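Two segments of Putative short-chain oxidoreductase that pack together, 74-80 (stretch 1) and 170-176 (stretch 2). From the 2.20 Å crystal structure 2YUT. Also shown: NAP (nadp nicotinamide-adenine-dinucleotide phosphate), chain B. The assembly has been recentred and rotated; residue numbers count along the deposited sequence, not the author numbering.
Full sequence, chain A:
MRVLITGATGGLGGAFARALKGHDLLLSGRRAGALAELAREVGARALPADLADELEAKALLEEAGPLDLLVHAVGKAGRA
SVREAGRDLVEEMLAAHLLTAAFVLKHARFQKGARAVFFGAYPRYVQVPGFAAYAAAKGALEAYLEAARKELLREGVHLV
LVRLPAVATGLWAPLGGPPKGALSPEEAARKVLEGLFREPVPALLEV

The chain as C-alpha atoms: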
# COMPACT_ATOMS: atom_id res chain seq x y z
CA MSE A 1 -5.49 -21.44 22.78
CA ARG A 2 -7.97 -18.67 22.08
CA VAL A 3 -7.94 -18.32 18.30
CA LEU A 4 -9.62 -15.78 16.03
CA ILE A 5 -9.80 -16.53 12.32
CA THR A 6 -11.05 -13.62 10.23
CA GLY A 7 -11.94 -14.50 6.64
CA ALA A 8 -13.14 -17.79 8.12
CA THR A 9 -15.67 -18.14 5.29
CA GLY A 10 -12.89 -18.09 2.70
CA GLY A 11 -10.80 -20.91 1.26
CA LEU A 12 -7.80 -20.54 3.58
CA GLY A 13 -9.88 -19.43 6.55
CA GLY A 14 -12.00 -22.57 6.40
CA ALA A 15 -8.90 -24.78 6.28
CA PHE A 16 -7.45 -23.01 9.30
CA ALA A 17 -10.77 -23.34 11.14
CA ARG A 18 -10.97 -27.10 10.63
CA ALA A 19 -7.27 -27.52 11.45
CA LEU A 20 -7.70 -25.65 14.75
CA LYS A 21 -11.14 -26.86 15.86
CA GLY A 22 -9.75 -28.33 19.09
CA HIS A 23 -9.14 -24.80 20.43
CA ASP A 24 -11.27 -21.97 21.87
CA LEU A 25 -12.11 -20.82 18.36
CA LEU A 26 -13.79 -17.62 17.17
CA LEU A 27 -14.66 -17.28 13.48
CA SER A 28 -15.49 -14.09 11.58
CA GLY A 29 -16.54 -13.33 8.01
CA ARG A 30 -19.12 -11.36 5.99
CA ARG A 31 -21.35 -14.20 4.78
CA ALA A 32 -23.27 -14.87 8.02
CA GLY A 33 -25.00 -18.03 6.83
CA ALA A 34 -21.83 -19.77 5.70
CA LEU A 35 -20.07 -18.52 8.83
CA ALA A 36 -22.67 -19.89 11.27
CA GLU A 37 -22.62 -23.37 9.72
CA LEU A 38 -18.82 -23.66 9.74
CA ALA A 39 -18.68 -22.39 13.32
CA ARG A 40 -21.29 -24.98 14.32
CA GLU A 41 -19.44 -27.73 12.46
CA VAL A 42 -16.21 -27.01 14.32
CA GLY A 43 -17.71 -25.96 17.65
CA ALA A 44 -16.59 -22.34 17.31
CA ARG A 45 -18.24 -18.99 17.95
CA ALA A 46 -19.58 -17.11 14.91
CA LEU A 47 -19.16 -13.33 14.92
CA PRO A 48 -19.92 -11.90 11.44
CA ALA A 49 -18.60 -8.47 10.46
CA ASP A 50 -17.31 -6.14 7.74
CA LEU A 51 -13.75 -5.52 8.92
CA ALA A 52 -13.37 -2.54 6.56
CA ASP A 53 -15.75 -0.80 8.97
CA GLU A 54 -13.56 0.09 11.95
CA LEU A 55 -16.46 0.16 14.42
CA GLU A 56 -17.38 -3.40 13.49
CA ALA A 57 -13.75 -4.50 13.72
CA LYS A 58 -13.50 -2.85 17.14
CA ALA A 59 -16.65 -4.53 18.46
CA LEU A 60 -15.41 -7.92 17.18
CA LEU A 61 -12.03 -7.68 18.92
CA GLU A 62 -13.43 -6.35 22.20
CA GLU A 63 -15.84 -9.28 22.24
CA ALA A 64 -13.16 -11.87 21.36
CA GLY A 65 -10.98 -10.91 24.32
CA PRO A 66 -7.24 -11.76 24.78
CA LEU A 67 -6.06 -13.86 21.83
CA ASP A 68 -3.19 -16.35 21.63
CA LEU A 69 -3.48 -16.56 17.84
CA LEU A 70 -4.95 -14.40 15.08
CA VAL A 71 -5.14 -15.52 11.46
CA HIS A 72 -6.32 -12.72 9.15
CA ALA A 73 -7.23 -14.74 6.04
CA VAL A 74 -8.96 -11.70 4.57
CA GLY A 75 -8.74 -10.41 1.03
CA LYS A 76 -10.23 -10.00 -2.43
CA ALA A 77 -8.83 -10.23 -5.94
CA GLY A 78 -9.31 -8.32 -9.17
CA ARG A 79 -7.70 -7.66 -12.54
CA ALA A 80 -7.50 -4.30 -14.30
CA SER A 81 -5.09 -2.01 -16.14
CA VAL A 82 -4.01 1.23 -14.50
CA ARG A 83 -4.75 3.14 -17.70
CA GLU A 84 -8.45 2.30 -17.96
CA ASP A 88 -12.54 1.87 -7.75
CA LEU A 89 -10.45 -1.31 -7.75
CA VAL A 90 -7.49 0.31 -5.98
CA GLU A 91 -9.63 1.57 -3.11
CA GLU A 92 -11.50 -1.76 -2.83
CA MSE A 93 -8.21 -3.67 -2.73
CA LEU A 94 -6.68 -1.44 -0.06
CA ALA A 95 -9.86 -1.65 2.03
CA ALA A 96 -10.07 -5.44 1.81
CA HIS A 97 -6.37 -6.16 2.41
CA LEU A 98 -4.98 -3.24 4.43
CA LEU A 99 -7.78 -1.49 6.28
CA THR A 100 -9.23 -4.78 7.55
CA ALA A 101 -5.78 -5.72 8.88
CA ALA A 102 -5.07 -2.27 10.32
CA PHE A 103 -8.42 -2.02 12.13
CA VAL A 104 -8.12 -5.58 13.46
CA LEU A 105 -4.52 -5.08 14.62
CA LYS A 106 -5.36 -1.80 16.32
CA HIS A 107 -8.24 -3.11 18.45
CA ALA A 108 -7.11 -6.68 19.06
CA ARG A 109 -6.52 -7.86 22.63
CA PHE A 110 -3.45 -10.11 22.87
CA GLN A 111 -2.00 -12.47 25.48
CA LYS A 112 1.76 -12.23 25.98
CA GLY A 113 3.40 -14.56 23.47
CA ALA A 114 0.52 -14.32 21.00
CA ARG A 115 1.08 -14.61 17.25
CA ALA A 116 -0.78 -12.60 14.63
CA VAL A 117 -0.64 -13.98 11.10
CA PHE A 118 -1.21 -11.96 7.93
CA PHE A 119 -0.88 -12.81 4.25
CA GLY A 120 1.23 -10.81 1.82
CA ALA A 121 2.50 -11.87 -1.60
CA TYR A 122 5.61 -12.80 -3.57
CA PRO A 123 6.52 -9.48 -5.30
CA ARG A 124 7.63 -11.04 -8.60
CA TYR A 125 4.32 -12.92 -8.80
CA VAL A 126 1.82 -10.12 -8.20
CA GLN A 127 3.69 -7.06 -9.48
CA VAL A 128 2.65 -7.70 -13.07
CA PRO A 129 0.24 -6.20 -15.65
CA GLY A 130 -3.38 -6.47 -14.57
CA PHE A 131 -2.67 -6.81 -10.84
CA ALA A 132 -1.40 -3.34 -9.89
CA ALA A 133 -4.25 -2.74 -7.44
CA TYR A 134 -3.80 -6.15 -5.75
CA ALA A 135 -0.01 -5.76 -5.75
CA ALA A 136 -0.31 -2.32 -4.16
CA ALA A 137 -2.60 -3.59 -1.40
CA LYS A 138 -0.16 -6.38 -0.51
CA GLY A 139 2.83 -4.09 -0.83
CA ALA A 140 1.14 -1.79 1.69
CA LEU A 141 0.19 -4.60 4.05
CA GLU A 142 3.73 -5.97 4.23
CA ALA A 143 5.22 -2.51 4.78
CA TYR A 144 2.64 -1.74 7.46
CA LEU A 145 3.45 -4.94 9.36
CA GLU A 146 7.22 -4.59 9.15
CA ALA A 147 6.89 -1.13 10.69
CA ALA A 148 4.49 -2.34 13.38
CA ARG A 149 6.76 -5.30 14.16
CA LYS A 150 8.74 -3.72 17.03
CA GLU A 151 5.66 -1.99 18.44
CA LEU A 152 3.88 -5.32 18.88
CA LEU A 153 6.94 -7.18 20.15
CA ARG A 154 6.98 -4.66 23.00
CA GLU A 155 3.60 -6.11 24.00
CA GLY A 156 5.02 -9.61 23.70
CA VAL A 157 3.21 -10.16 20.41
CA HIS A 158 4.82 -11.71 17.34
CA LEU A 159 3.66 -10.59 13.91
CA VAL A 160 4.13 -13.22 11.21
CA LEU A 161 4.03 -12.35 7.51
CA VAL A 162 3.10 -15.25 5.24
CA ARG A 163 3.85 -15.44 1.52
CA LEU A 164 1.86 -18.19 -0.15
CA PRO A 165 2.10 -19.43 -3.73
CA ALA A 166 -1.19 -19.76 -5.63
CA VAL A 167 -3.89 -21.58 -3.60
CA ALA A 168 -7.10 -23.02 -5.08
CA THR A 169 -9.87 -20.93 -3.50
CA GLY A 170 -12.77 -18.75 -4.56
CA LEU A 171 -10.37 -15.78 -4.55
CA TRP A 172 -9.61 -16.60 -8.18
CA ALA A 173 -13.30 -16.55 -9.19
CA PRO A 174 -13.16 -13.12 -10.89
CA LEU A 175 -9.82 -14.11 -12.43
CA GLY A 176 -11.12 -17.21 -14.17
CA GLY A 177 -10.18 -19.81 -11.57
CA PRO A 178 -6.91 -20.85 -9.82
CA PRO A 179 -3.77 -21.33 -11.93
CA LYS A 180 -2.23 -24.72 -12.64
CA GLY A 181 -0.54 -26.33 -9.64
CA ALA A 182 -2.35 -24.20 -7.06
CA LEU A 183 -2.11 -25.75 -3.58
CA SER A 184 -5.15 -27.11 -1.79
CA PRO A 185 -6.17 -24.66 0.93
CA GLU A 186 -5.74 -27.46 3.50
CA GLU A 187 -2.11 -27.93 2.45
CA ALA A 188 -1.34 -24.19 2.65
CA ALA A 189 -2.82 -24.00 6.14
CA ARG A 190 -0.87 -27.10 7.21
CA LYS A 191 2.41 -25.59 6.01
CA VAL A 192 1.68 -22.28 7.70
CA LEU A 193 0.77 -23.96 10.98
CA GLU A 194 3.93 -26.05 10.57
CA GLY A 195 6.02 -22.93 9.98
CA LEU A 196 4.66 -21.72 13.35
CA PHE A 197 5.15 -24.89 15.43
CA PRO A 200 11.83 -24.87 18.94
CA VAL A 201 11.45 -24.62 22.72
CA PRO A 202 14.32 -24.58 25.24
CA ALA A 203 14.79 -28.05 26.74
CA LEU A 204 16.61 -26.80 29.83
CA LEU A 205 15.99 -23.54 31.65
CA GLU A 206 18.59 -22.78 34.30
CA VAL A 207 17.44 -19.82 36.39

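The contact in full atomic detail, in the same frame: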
# COMPACT_ATOMS: atom_id res chain seq x y z
N VAL A 74 -8.06 -12.62 5.24
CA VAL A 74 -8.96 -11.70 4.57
C VAL A 74 -8.36 -11.10 3.30
O VAL A 74 -7.18 -10.74 3.25
CB VAL A 74 -9.36 -10.56 5.53
CG1 VAL A 74 -10.21 -9.53 4.82
CG2 VAL A 74 -10.10 -11.15 6.72
N GLY A 75 -9.20 -10.98 2.28
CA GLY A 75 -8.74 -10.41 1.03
C GLY A 75 -9.76 -10.53 -0.08
O GLY A 75 -10.84 -11.10 0.11
N LYS A 76 -9.40 -9.99 -1.23
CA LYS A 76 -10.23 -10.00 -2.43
C LYS A 76 -9.28 -9.86 -3.61
O LYS A 76 -8.17 -9.35 -3.45
CB LYS A 76 -11.21 -8.83 -2.41
CG LYS A 76 -12.51 -9.13 -1.69
CD LYS A 76 -13.40 -10.02 -2.55
CE LYS A 76 -14.52 -10.65 -1.74
NZ LYS A 76 -13.99 -11.63 -0.75
N ALA A 77 -9.69 -10.32 -4.78
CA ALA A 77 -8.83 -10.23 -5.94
C ALA A 77 -9.53 -9.52 -7.09
O ALA A 77 -10.76 -9.42 -7.11
CB ALA A 77 -8.39 -11.62 -6.37
N GLY A 78 -8.75 -9.02 -8.03
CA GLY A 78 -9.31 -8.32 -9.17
C GLY A 78 -8.24 -8.02 -10.19
O GLY A 78 -7.07 -7.86 -9.84
N ARG A 79 -8.63 -7.95 -11.46
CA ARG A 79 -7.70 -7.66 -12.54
C ARG A 79 -8.14 -6.42 -13.30
O ARG A 79 -9.31 -6.29 -13.64
CB ARG A 79 -7.62 -8.85 -13.50
CG ARG A 79 -6.79 -8.58 -14.75
CD ARG A 79 -6.87 -9.72 -15.75
NE ARG A 79 -6.18 -10.92 -15.28
CZ ARG A 79 -6.75 -12.11 -15.15
NH1 ARG A 79 -8.04 -12.27 -15.45
NH2 ARG A 79 -6.04 -13.15 -14.72
N ALA A 80 -7.20 -5.52 -13.56
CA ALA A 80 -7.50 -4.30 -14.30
C ALA A 80 -6.22 -3.54 -14.64
O ALA A 80 -5.22 -3.64 -13.93
CB ALA A 80 -8.42 -3.41 -13.50
N GLY A 170 -11.86 -19.61 -3.82
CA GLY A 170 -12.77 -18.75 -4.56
C GLY A 170 -12.18 -17.38 -4.87
O GLY A 170 -12.77 -16.61 -5.62
N LEU A 171 -11.01 -17.07 -4.30
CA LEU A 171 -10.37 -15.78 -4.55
C LEU A 171 -10.17 -15.57 -6.05
O LEU A 171 -10.31 -14.46 -6.55
CB LEU A 171 -9.00 -15.72 -3.86
CG LEU A 171 -8.20 -14.42 -4.06
CD1 LEU A 171 -8.86 -13.29 -3.28
CD2 LEU A 171 -6.76 -14.62 -3.59
N TRP A 172 -9.85 -16.65 -6.75
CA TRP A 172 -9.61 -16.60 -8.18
C TRP A 172 -10.87 -16.57 -9.06
O TRP A 172 -10.77 -16.54 -10.29
CB TRP A 172 -8.75 -17.79 -8.60
CG TRP A 172 -7.38 -17.79 -7.98
CD1 TRP A 172 -7.05 -18.21 -6.72
CD2 TRP A 172 -6.17 -17.32 -8.58
NE1 TRP A 172 -5.70 -18.02 -6.50
CE2 TRP A 172 -5.14 -17.48 -7.63
CE3 TRP A 172 -5.86 -16.77 -9.83
CZ2 TRP A 172 -3.82 -17.12 -7.89
CZ3 TRP A 172 -4.54 -16.41 -10.09
CH2 TRP A 172 -3.54 -16.58 -9.12
N ALA A 173 -12.05 -16.57 -8.44
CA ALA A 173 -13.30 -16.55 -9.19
C ALA A 173 -13.34 -15.48 -10.27
O ALA A 173 -13.56 -15.78 -11.44
CB ALA A 173 -14.48 -16.38 -8.23
N PRO A 174 -13.13 -14.20 -9.90
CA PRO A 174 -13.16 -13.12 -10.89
C PRO A 174 -11.96 -13.13 -11.84
O PRO A 174 -11.91 -12.34 -12.78
CB PRO A 174 -13.20 -11.87 -10.02
CG PRO A 174 -12.34 -12.26 -8.87
CD PRO A 174 -12.83 -13.67 -8.56
N LEU A 175 -11.01 -14.02 -11.59
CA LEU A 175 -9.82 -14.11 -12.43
C LEU A 175 -9.87 -15.32 -13.36
O LEU A 175 -8.91 -15.58 -14.08
CB LEU A 175 -8.57 -14.19 -11.54
CG LEU A 175 -8.35 -13.01 -10.58
CD1 LEU A 175 -7.14 -13.29 -9.69
CD2 LEU A 175 -8.15 -11.74 -11.37
N GLY A 176 -10.98 -16.04 -13.32
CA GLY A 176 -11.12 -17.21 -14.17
C GLY A 176 -10.73 -18.54 -13.55
O GLY A 176 -10.59 -19.54 -14.26
PA NAP B . -11.12 -16.14 -0.33
O1A NAP B . -11.85 -15.21 -1.43
O2A NAP B . -11.45 -17.57 -0.48
O5B NAP B . -11.59 -15.56 1.09
C5B NAP B . -11.50 -14.16 1.37
C4B NAP B . -12.02 -13.86 2.77
O4B NAP B . -11.90 -12.45 3.01
C3B NAP B . -13.51 -14.21 2.88
O3B NAP B . -13.78 -14.82 4.14
C2B NAP B . -14.17 -12.83 2.81
O2B NAP B . -15.39 -12.85 3.56
C1B NAP B . -13.13 -12.05 3.62
N9A NAP B . -13.35 -10.60 3.46
C8A NAP B . -13.23 -9.91 2.33
N7A NAP B . -13.54 -8.63 2.56
C5A NAP B . -13.86 -8.51 3.84
C6A NAP B . -14.27 -7.45 4.63
N6A NAP B . -14.41 -6.23 4.12
N1A NAP B . -14.54 -7.67 5.93
C2A NAP B . -14.41 -8.88 6.45
N3A NAP B . -14.02 -9.91 5.72
C4A NAP B . -13.74 -9.76 4.42
O3 NAP B . -9.55 -15.81 -0.47
PN NAP B . -8.40 -16.77 0.10
O1N NAP B . -7.78 -17.51 -1.02
O2N NAP B . -8.91 -17.53 1.27
O5D NAP B . -7.29 -15.72 0.62
C5D NAP B . -7.08 -15.51 2.02
C4D NAP B . -5.88 -14.59 2.27
O4D NAP B . -4.74 -15.21 1.64
C3D NAP B . -6.08 -13.24 1.56
O3D NAP B . -5.31 -12.21 2.20
C2D NAP B . -5.50 -13.55 0.18
O2D NAP B . -5.10 -12.35 -0.49
C1D NAP B . -4.25 -14.31 0.62
N1N NAP B . -3.58 -15.03 -0.49
C2N NAP B . -4.31 -15.91 -1.29
C3N NAP B . -3.68 -16.58 -2.33
C7N NAP B . -4.47 -17.55 -3.21
O7N NAP B . -3.98 -18.01 -4.24
N7N NAP B . -5.69 -17.84 -2.77
C4N NAP B . -2.33 -16.36 -2.58
C5N NAP B . -1.60 -15.48 -1.78
C6N NAP B . -2.22 -14.81 -0.73
P2B NAP B . -16.80 -13.20 2.87
O1X NAP B . -16.54 -14.38 1.80
O2X NAP B . -17.69 -13.84 4.05
O3X NAP B . -17.44 -12.02 2.26
O HOH W 1 -11.78 -12.41 -5.12

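An extended strip with no regular secondary structure, residues 74 to 80, lies against a short 3-10 segment, residues 170 to 175. No direct hydrogen bond joins them; the contact is a small apolar one, helped by a single water and by NADP, which touches both stretches. The 3-10 segment satisfies part of its own backbone, with Ala173 N donating to Gly170 O at 2.9 Å and Leu175 N to Trp172 O at 2.8 Å.

Gly170 opens the segment without touching stretch 1. Leu171 makes the first real contact. Its CA-to-CB bond points sideways, yet with chi1 t and chi2 p the branch ending in CD1 swings in to lie 3.5 Å from Lys76 C and 3.5 Å from Ala77 CB. The first is van der Waals contact with the peptide group; the second is apolar packing, and Ala77's CA-to-CB bond points toward stretch 2. The backbones are close here, 5.9 Å between Ala77 CA and Leu171 CA. A water bridges two backbone atoms here, accepting from Ala77 N at 3.0 Å and donating to Leu171 O at 2.9 Å.

Trp172 points its CA-to-CB bond away and contributes nothing direct. Its work is with the cofactor: NE1 donates to NADP O7N, the carboxamide oxygen, at 2.8 Å. Stretch 1 holds the same molecule through its backbone, Val74 O accepting from NADP O3D at 2.6 Å and Gly75 N donating to NADP O4B at 3.2 Å. Glycine suits this site, because an ideal CB on Gly75 would come within 2.7 Å of NADP C3D.

Ala173 stays out of reach, while Pro174, its CA-to-CB bond pointing toward stretch 1, sets CG 3.7 Å from Ala77 O. Leu175 then gives the most surface to the contact. Its CA-to-CB bond is sideways, but chi1 m and chi2 t carry its methyls inward: CD1 reaches Ala77 CB at 3.9 Å, and CD2 lies 3.9 Å from Gly78 C and 3.6 Å from Arg79 CB. CD2 also covers one face of the Arg79 guanidinium, so a charged side chain supplies apolar surface here. Gly176 ends the stretch at phi 94°, where a CB would jam against the preceding carbonyl oxygen.

The rule is economical: two leucines share one alanine methyl, while a water joins Ala77 N to Leu171 O and the cofactor bonds to both stretches.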